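Local coordinates for protein putative cell surface hydrolase (PDB 3LP5) that is probably a cell-surface hydrolase of the alpha/beta-hydrolase fold, whose substrate is not established, at residues D78-K89 with I111-E122. Numbering follows the deposited sequence.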
ATOM      1  N   ASP A  78      -5.932 -14.026   0.308  1.00 10.85           N
ATOM      2  CA  ASP A  78      -6.490 -14.356   1.664  1.00 11.26           C
ATOM      3  C   ASP A  78      -5.379 -14.868   2.589  1.00 11.40           C
ATOM      4  O   ASP A  78      -5.362 -14.514   3.749  1.00 10.66           O
ATOM      5  CB  ASP A  78      -7.650 -15.368   1.593  1.00 11.24           C
ATOM      6  CG  ASP A  78      -8.962 -14.744   1.054  1.00 13.28           C
ATOM      7  OD1 ASP A  78      -9.130 -13.503   1.017  1.00 14.76           O
ATOM      8  OD2 ASP A  78      -9.841 -15.496   0.652  1.00 12.11           O
ATOM      9  N   LYS A  79      -4.441 -15.674   2.066  1.00 10.63           N
ATOM     10  CA  LYS A  79      -3.254 -16.099   2.869  1.00  9.68           C
ATOM     11  C   LYS A  79      -2.278 -14.976   3.160  1.00  7.73           C
ATOM     12  O   LYS A  79      -1.692 -14.948   4.235  1.00  7.01           O
ATOM     13  CB  LYS A  79      -2.465 -17.227   2.153  1.00  9.94           C
ATOM     14  CG  LYS A  79      -3.279 -18.485   1.906  1.00 11.41           C
ATOM     15  CD  LYS A  79      -2.537 -19.472   1.026  1.00 13.75           C
ATOM     16  CE  LYS A  79      -3.474 -20.573   0.486  1.00 15.09           C
ATOM     17  NZ  LYS A  79      -2.677 -21.796   0.120  1.00 16.92           N
ATOM     18  N   GLN A  80      -2.037 -14.106   2.184  1.00  8.46           N
ATOM     19  CA  GLN A  80      -1.094 -12.991   2.393  1.00  9.49           C
ATOM     20  C   GLN A  80      -1.574 -12.031   3.466  1.00  9.86           C
ATOM     21  O   GLN A  80      -0.766 -11.441   4.183  1.00 10.64           O
ATOM     22  CB  GLN A  80      -0.765 -12.267   1.066  1.00  9.50           C
ATOM     23  CG  GLN A  80      -0.027 -13.236   0.065  1.00  9.35           C
ATOM     24  CD  GLN A  80      -0.417 -12.966  -1.436  1.00 11.68           C
ATOM     25  OE1 GLN A  80      -1.248 -12.115  -1.725  1.00 10.17           O
ATOM     26  NE2 GLN A  80       0.224 -13.671  -2.368  1.00 12.42           N
ATOM     27  N   ALA A  81      -2.885 -11.900   3.603  1.00 10.84           N
ATOM     28  CA  ALA A  81      -3.432 -11.061   4.688  1.00 11.44           C
ATOM     29  C   ALA A  81      -3.191 -11.664   6.054  1.00 11.48           C
ATOM     30  O   ALA A  81      -2.876 -10.945   6.957  1.00 10.00           O
ATOM     31  CB  ALA A  81      -4.904 -10.764   4.464  1.00  9.09           C
ATOM     32  N   VAL A  82      -3.241 -13.000   6.162  1.00 11.72           N
ATOM     33  CA  VAL A  82      -2.847 -13.697   7.374  1.00 11.47           C
ATOM     34  C   VAL A  82      -1.379 -13.601   7.611  1.00 11.31           C
ATOM     35  O   VAL A  82      -0.967 -13.353   8.727  1.00 12.59           O
ATOM     36  CB  VAL A  82      -3.237 -15.143   7.303  1.00 12.72           C
ATOM     37  CG1 VAL A  82      -2.731 -15.910   8.541  1.00 12.74           C
ATOM     38  CG2 VAL A  82      -4.797 -15.270   7.130  1.00 12.98           C
ATOM     39  N   TRP A  83      -0.551 -13.844   6.590  1.00 10.39           N
ATOM     40  CA  TRP A  83       0.881 -13.636   6.746  1.00  8.38           C
ATOM     41  C   TRP A  83       1.256 -12.194   7.153  1.00  9.45           C
ATOM     42  O   TRP A  83       2.191 -11.962   7.967  1.00  9.57           O
ATOM     43  CB  TRP A  83       1.616 -14.043   5.437  1.00  6.97           C
ATOM     44  CG  TRP A  83       1.546 -15.561   5.169  1.00  9.52           C
ATOM     45  CD1 TRP A  83       1.599 -16.551   6.086  1.00  9.83           C
ATOM     46  CD2 TRP A  83       1.482 -16.200   3.874  1.00 12.59           C
ATOM     47  NE1 TRP A  83       1.491 -17.807   5.450  1.00 11.54           N
ATOM     48  CE2 TRP A  83       1.435 -17.605   4.092  1.00 13.24           C
ATOM     49  CE3 TRP A  83       1.479 -15.717   2.539  1.00  8.71           C
ATOM     50  CZ2 TRP A  83       1.330 -18.527   3.020  1.00 12.31           C
ATOM     51  CZ3 TRP A  83       1.340 -16.637   1.479  1.00  8.00           C
ATOM     52  CH2 TRP A  83       1.311 -18.018   1.718  1.00  7.15           C
ATOM     53  N   LEU A  84       0.561 -11.208   6.585  1.00 10.08           N
ATOM     54  CA  LEU A  84       0.806  -9.793   6.966  1.00 11.00           C
ATOM     55  C   LEU A  84       0.544  -9.578   8.449  1.00 10.83           C
ATOM     56  O   LEU A  84       1.309  -8.907   9.175  1.00 11.97           O
ATOM     57  CB  LEU A  84      -0.109  -8.841   6.164  1.00 10.53           C
ATOM     58  CG  LEU A  84       0.051  -7.314   6.499  1.00 10.92           C
ATOM     59  CD1 LEU A  84       1.530  -6.834   6.541  1.00 10.55           C
ATOM     60  CD2 LEU A  84      -0.688  -6.465   5.473  1.00  9.99           C
ATOM     61  N   ASN A  85      -0.565 -10.130   8.919  1.00 11.05           N
ATOM     62  CA  ASN A  85      -0.906 -10.073  10.335  1.00 11.63           C
ATOM     63  C   ASN A  85       0.153 -10.830  11.158  1.00 11.99           C
ATOM     64  O   ASN A  85       0.582 -10.345  12.233  1.00 12.62           O
ATOM     65  CB  ASN A  85      -2.272 -10.728  10.501  1.00 10.31           C
ATOM     66  CG  ASN A  85      -2.880 -10.495  11.872  1.00 12.56           C
ATOM     67  OD1 ASN A  85      -2.498  -9.577  12.614  1.00  9.62           O
ATOM     68  ND2 ASN A  85      -3.807 -11.352  12.225  1.00 14.53           N
ATOM     69  N   THR A  86       0.626 -11.982  10.645  1.00 11.57           N
ATOM     70  CA  THR A  86       1.728 -12.659  11.337  1.00 12.64           C
ATOM     71  C   THR A  86       2.957 -11.762  11.460  1.00 11.74           C
ATOM     72  O   THR A  86       3.565 -11.724  12.476  1.00 12.17           O
ATOM     73  CB  THR A  86       2.118 -13.978  10.602  1.00 14.02           C
ATOM     74  OG1 THR A  86       0.949 -14.789  10.557  1.00 14.21           O
ATOM     75  CG2 THR A  86       3.244 -14.757  11.337  1.00 14.48           C
ATOM     76  N   ALA A  87       3.330 -11.043  10.396  1.00 11.96           N
ATOM     77  CA  ALA A  87       4.512 -10.252  10.426  1.00 10.90           C
ATOM     78  C   ALA A  87       4.240  -9.015  11.301  1.00 11.62           C
ATOM     79  O   ALA A  87       5.060  -8.603  12.100  1.00 11.29           O
ATOM     80  CB  ALA A  87       4.932  -9.834   8.973  1.00  9.29           C
ATOM     81  N   PHE A  88       3.056  -8.456  11.175  1.00 11.92           N
ATOM     82  CA  PHE A  88       2.722  -7.261  11.929  1.00 13.88           C
ATOM     83  C   PHE A  88       2.804  -7.594  13.411  1.00 14.13           C
ATOM     84  O   PHE A  88       3.373  -6.855  14.191  1.00 13.30           O
ATOM     85  CB  PHE A  88       1.304  -6.799  11.546  1.00 13.08           C
ATOM     86  CG  PHE A  88       0.917  -5.494  12.134  1.00 15.24           C
ATOM     87  CD1 PHE A  88       1.358  -4.301  11.539  1.00 13.53           C
ATOM     88  CD2 PHE A  88       0.104  -5.443  13.252  1.00 14.80           C
ATOM     89  CE1 PHE A  88       0.979  -3.041  12.046  1.00 14.29           C
ATOM     90  CE2 PHE A  88      -0.258  -4.192  13.808  1.00 17.09           C
ATOM     91  CZ  PHE A  88       0.183  -2.976  13.185  1.00 15.07           C
ATOM     92  N   LYS A  89       2.242  -8.734  13.814  1.00 16.62           N
ATOM     93  CA  LYS A  89       2.313  -9.090  15.234  1.00 16.85           C
ATOM     94  C   LYS A  89       3.716  -9.323  15.708  1.00 16.35           C
ATOM     95  O   LYS A  89       4.037  -8.927  16.797  1.00 16.21           O
ATOM     96  CB  LYS A  89       1.389 -10.254  15.606  1.00 17.76           C
ATOM     97  CG  LYS A  89      -0.058  -9.815  15.530  1.00 21.62           C
ATOM     98  CD  LYS A  89      -0.933 -10.779  16.241  1.00 28.03           C
ATOM     99  CE  LYS A  89      -0.872 -12.098  15.552  1.00 32.45           C
ATOM    100  NZ  LYS A  89      -1.988 -12.961  16.004  1.00 35.57           N
ATOM    101  N   ILE A 111      -4.070  -6.670  -0.029  1.00 10.00           N
ATOM    102  CA  ILE A 111      -3.557  -7.315   1.212  1.00 11.47           C
ATOM    103  C   ILE A 111      -3.698  -6.393   2.433  1.00  9.35           C
ATOM    104  O   ILE A 111      -4.309  -6.788   3.463  1.00 10.04           O
ATOM    105  CB  ILE A 111      -2.147  -7.813   1.032  1.00  9.70           C
ATOM    106  CG1 ILE A 111      -2.113  -8.804  -0.121  1.00 10.47           C
ATOM    107  CG2 ILE A 111      -1.614  -8.449   2.397  1.00 10.80           C
ATOM    108  CD1 ILE A 111      -0.672  -9.050  -0.765  1.00  9.84           C
ATOM    109  N   TRP A 112      -3.218  -5.148   2.309  1.00  9.79           N
ATOM    110  CA  TRP A 112      -3.393  -4.153   3.387  1.00 10.18           C
ATOM    111  C   TRP A 112      -4.862  -3.974   3.696  1.00 10.12           C
ATOM    112  O   TRP A 112      -5.238  -3.948   4.865  1.00 10.38           O
ATOM    113  CB  TRP A 112      -2.832  -2.724   3.058  1.00 10.17           C
ATOM    114  CG  TRP A 112      -1.492  -2.501   3.503  1.00 10.41           C
ATOM    115  CD1 TRP A 112      -0.374  -2.259   2.697  1.00 11.42           C
ATOM    116  CD2 TRP A 112      -1.001  -2.582   4.855  1.00 13.30           C
ATOM    117  NE1 TRP A 112       0.747  -2.119   3.491  1.00 12.77           N
ATOM    118  CE2 TRP A 112       0.400  -2.361   4.803  1.00 12.11           C
ATOM    119  CE3 TRP A 112      -1.619  -2.774   6.113  1.00 12.10           C
ATOM    120  CZ2 TRP A 112       1.207  -2.335   5.966  1.00 11.51           C
ATOM    121  CZ3 TRP A 112      -0.805  -2.768   7.278  1.00 11.30           C
ATOM    122  CH2 TRP A 112       0.589  -2.551   7.185  1.00 11.20           C
ATOM    123  N   THR A 113      -5.709  -3.882   2.660  1.00  9.48           N
ATOM    124  CA  THR A 113      -7.105  -3.558   2.982  1.00 10.81           C
ATOM    125  C   THR A 113      -7.772  -4.640   3.814  1.00 10.27           C
ATOM    126  O   THR A 113      -8.580  -4.371   4.702  1.00 12.18           O
ATOM    127  CB  THR A 113      -7.972  -3.327   1.676  1.00 10.58           C
ATOM    128  OG1 THR A 113      -7.404  -2.242   0.927  1.00 11.19           O
ATOM    129  CG2 THR A 113      -9.377  -2.941   2.032  1.00  9.39           C
ATOM    130  N   LEU A 114      -7.549  -5.883   3.412  1.00 12.07           N
ATOM    131  CA  LEU A 114      -8.178  -7.000   4.043  1.00 12.42           C
ATOM    132  C   LEU A 114      -7.624  -7.081   5.505  1.00 11.96           C
ATOM    133  O   LEU A 114      -8.376  -7.270   6.457  1.00 11.69           O
ATOM    134  CB  LEU A 114      -7.916  -8.276   3.199  1.00 12.94           C
ATOM    135  CG  LEU A 114      -8.681  -9.516   3.650  1.00 18.80           C
ATOM    136  CD1 LEU A 114     -10.187  -9.289   3.610  1.00 18.04           C
ATOM    137  CD2 LEU A 114      -8.285 -10.753   2.792  1.00 19.79           C
ATOM    138  N   PHE A 115      -6.316  -6.933   5.668  1.00 11.31           N
ATOM    139  CA  PHE A 115      -5.711  -6.903   7.009  1.00 10.98           C
ATOM    140  C   PHE A 115      -6.386  -5.811   7.869  1.00 12.35           C
ATOM    141  O   PHE A 115      -6.731  -6.082   9.028  1.00 10.74           O
ATOM    142  CB  PHE A 115      -4.215  -6.639   6.904  1.00 11.07           C
ATOM    143  CG  PHE A 115      -3.575  -6.257   8.212  1.00  9.41           C
ATOM    144  CD1 PHE A 115      -3.182  -7.237   9.113  1.00  8.68           C
ATOM    145  CD2 PHE A 115      -3.419  -4.927   8.554  1.00  7.64           C
ATOM    146  CE1 PHE A 115      -2.621  -6.891  10.353  1.00  9.27           C
ATOM    147  CE2 PHE A 115      -2.900  -4.571   9.818  1.00  9.89           C
ATOM    148  CZ  PHE A 115      -2.500  -5.555  10.687  1.00  9.45           C
ATOM    149  N   LEU A 116      -6.608  -4.602   7.286  1.00 11.31           N
ATOM    150  CA  LEU A 116      -7.146  -3.507   8.086  1.00 11.64           C
ATOM    151  C   LEU A 116      -8.600  -3.755   8.479  1.00 11.37           C
ATOM    152  O   LEU A 116      -9.010  -3.401   9.585  1.00 12.32           O
ATOM    153  CB  LEU A 116      -7.016  -2.165   7.407  1.00 11.37           C
ATOM    154  CG  LEU A 116      -5.564  -1.770   7.119  1.00 12.91           C
ATOM    155  CD1 LEU A 116      -5.651  -0.580   6.189  1.00 15.55           C
ATOM    156  CD2 LEU A 116      -4.749  -1.423   8.420  1.00 12.45           C
ATOM    157  N   GLU A 117      -9.349  -4.412   7.592  1.00 10.31           N
ATOM    158  CA  GLU A 117     -10.780  -4.671   7.832  1.00 11.00           C
ATOM    159  C   GLU A 117     -10.966  -5.766   8.882  1.00 12.23           C
ATOM    160  O   GLU A 117     -11.914  -5.683   9.657  1.00 11.15           O
ATOM    161  CB  GLU A 117     -11.481  -5.195   6.561  1.00 10.86           C
ATOM    162  CG  GLU A 117     -11.611  -4.169   5.501  1.00 11.98           C
ATOM    163  CD  GLU A 117     -12.208  -4.724   4.233  1.00 13.43           C
ATOM    164  OE1 GLU A 117     -12.060  -5.908   3.978  1.00 14.66           O
ATOM    165  OE2 GLU A 117     -12.853  -3.981   3.494  1.00 14.60           O
ATOM    166  N   ARG A 118     -10.092  -6.794   8.860  1.00 11.15           N
ATOM    167  CA  ARG A 118     -10.289  -8.022   9.649  1.00 12.41           C
ATOM    168  C   ARG A 118      -9.325  -8.253  10.813  1.00 12.76           C
ATOM    169  O   ARG A 118      -9.725  -8.840  11.844  1.00 13.05           O
ATOM    170  CB  ARG A 118     -10.265  -9.231   8.720  1.00 12.98           C
ATOM    171  CG  ARG A 118     -11.313  -9.136   7.613  1.00 14.25           C
ATOM    172  CD  ARG A 118     -11.474 -10.469   6.956  1.00 22.03           C
ATOM    173  NE  ARG A 118     -12.446 -11.270   7.708  1.00 26.12           N
ATOM    174  CZ  ARG A 118     -12.869 -12.478   7.344  1.00 30.13           C
ATOM    175  NH1 ARG A 118     -12.381 -13.017   6.231  1.00 28.02           N
ATOM    176  NH2 ARG A 118     -13.798 -13.134   8.079  1.00 28.02           N
ATOM    177  N   TYR A 119      -8.067  -7.802  10.670  1.00 10.74           N
ATOM    178  CA  TYR A 119      -7.022  -8.292  11.574  1.00 10.70           C
ATOM    179  C   TYR A 119      -6.364  -7.220  12.414  1.00 10.69           C
ATOM    180  O   TYR A 119      -5.780  -7.510  13.464  1.00 11.56           O
ATOM    181  CB  TYR A 119      -5.956  -9.056  10.766  1.00  9.81           C
ATOM    182  CG  TYR A 119      -6.539 -10.211   9.978  1.00 11.32           C
ATOM    183  CD1 TYR A 119      -7.509 -11.026  10.540  1.00 10.76           C
ATOM    184  CD2 TYR A 119      -6.114 -10.473   8.640  1.00 10.79           C
ATOM    185  CE1 TYR A 119      -8.089 -12.074   9.792  1.00 13.10           C
ATOM    186  CE2 TYR A 119      -6.675 -11.520   7.914  1.00 11.92           C
ATOM    187  CZ  TYR A 119      -7.641 -12.310   8.505  1.00 14.30           C
ATOM    188  OH  TYR A 119      -8.151 -13.383   7.833  1.00 20.28           O
ATOM    189  N   LEU A 120      -6.423  -5.980  11.972  1.00 10.69           N
ATOM    190  CA  LEU A 120      -5.764  -4.931  12.789  1.00 11.64           C
ATOM    191  C   LEU A 120      -6.387  -4.799  14.212  1.00 12.98           C
ATOM    192  O   LEU A 120      -5.645  -4.576  15.200  1.00 14.12           O
ATOM    193  CB  LEU A 120      -5.716  -3.578  12.049  1.00 11.59           C
ATOM    194  CG  LEU A 120      -5.212  -2.396  12.893  1.00 13.34           C
ATOM    195  CD1 LEU A 120      -3.736  -2.567  13.179  1.00 14.89           C
ATOM    196  CD2 LEU A 120      -5.507  -1.045  12.259  1.00 14.60           C
ATOM    197  N   LYS A 121      -7.711  -4.943  14.329  1.00 13.69           N
ATOM    198  CA  LYS A 121      -8.372  -4.980  15.662  1.00 15.42           C
ATOM    199  C   LYS A 121      -7.737  -5.997  16.644  1.00 16.27           C
ATOM    200  O   LYS A 121      -8.054  -5.945  17.796  1.00 18.07           O
ATOM    201  CB  LYS A 121      -9.860  -5.295  15.534  1.00 14.64           C
ATOM    202  CG  LYS A 121     -10.125  -6.739  15.049  1.00 15.67           C
ATOM    203  CD  LYS A 121     -11.618  -6.961  14.940  1.00 25.36           C
ATOM    204  CE  LYS A 121     -12.008  -7.954  13.846  1.00 27.31           C
ATOM    205  NZ  LYS A 121     -13.265  -8.550  14.320  1.00 27.40           N
ATOM    206  N   GLU A 122      -6.857  -6.906  16.204  1.00 16.67           N
ATOM    207  CA  GLU A 122      -6.221  -7.848  17.140  1.00 17.14           C
ATOM    208  C   GLU A 122      -5.067  -7.206  17.859  1.00 17.16           C
ATOM    209  O   GLU A 122      -4.622  -7.765  18.849  1.00 15.06           O
ATOM    210  CB  GLU A 122      -5.710  -9.143  16.461  1.00 18.54           C
ATOM    211  CG  GLU A 122      -6.817 -10.010  15.815  1.00 20.46           C
ATOM    212  CD  GLU A 122      -6.288 -11.196  14.979  1.00 26.27           C
ATOM    213  OE1 GLU A 122      -5.113 -11.619  15.113  1.00 23.17           O
ATOM    214  OE2 GLU A 122      -7.086 -11.728  14.184  1.00 29.97           O
TER
HETATM  215  O   HOH W   1      -7.489 -14.536   5.241  1.00 15.78           O
HETATM  216  O   HOH W   2      -3.011  -7.344  14.299  1.00 11.63           O
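E122 OE1 is gripped by two groups of helix 74-92. N85 ND2 donates a nearly straight hydrogen bond to it (3.2 Å, 167° at the hydrogen). The donor meets OE1 from above the carboxylate plane, while OE1 lies close to the amide plane of N85. K89 NZ adds a long salt bridge to the same oxygen at 3.5 Å. The N85 amide is held at its other end as well: a water donates to both N85 OD1 and Y119 O, which probably fixes the amide's rotation. With chi1 at -168°, N85 turns CG away from its own backbone N, and this carries the amide across to Y119. There its plane lies almost parallel to the phenol ring, but offset from it, and ND2 packs against Y119 CB. A second water links Y119 OH to the backbone D78 O.

F115 is a knob seated among A81, L84, N85 and F88. Its edge points at the face of F88 in an edge-to-face pair, with planes at 59° and F115 CZ 3.7 Å from F88 CD2. L84 CD2 touches F115 CB and lies over one face of the W112 six-membered ring as a CH-pi contact, 4.0 Å from the centroid. Small A81 probably helps the helices come near; its CB meets L114 CD2 at 3.8 Å. L84, F88 and W112 also reach strand 7-10. The two helices pack across each other and cover part of one face of the central sheet; helix 107-118 follows a probable nucleophile elbow, as in alpha/beta hydrolases.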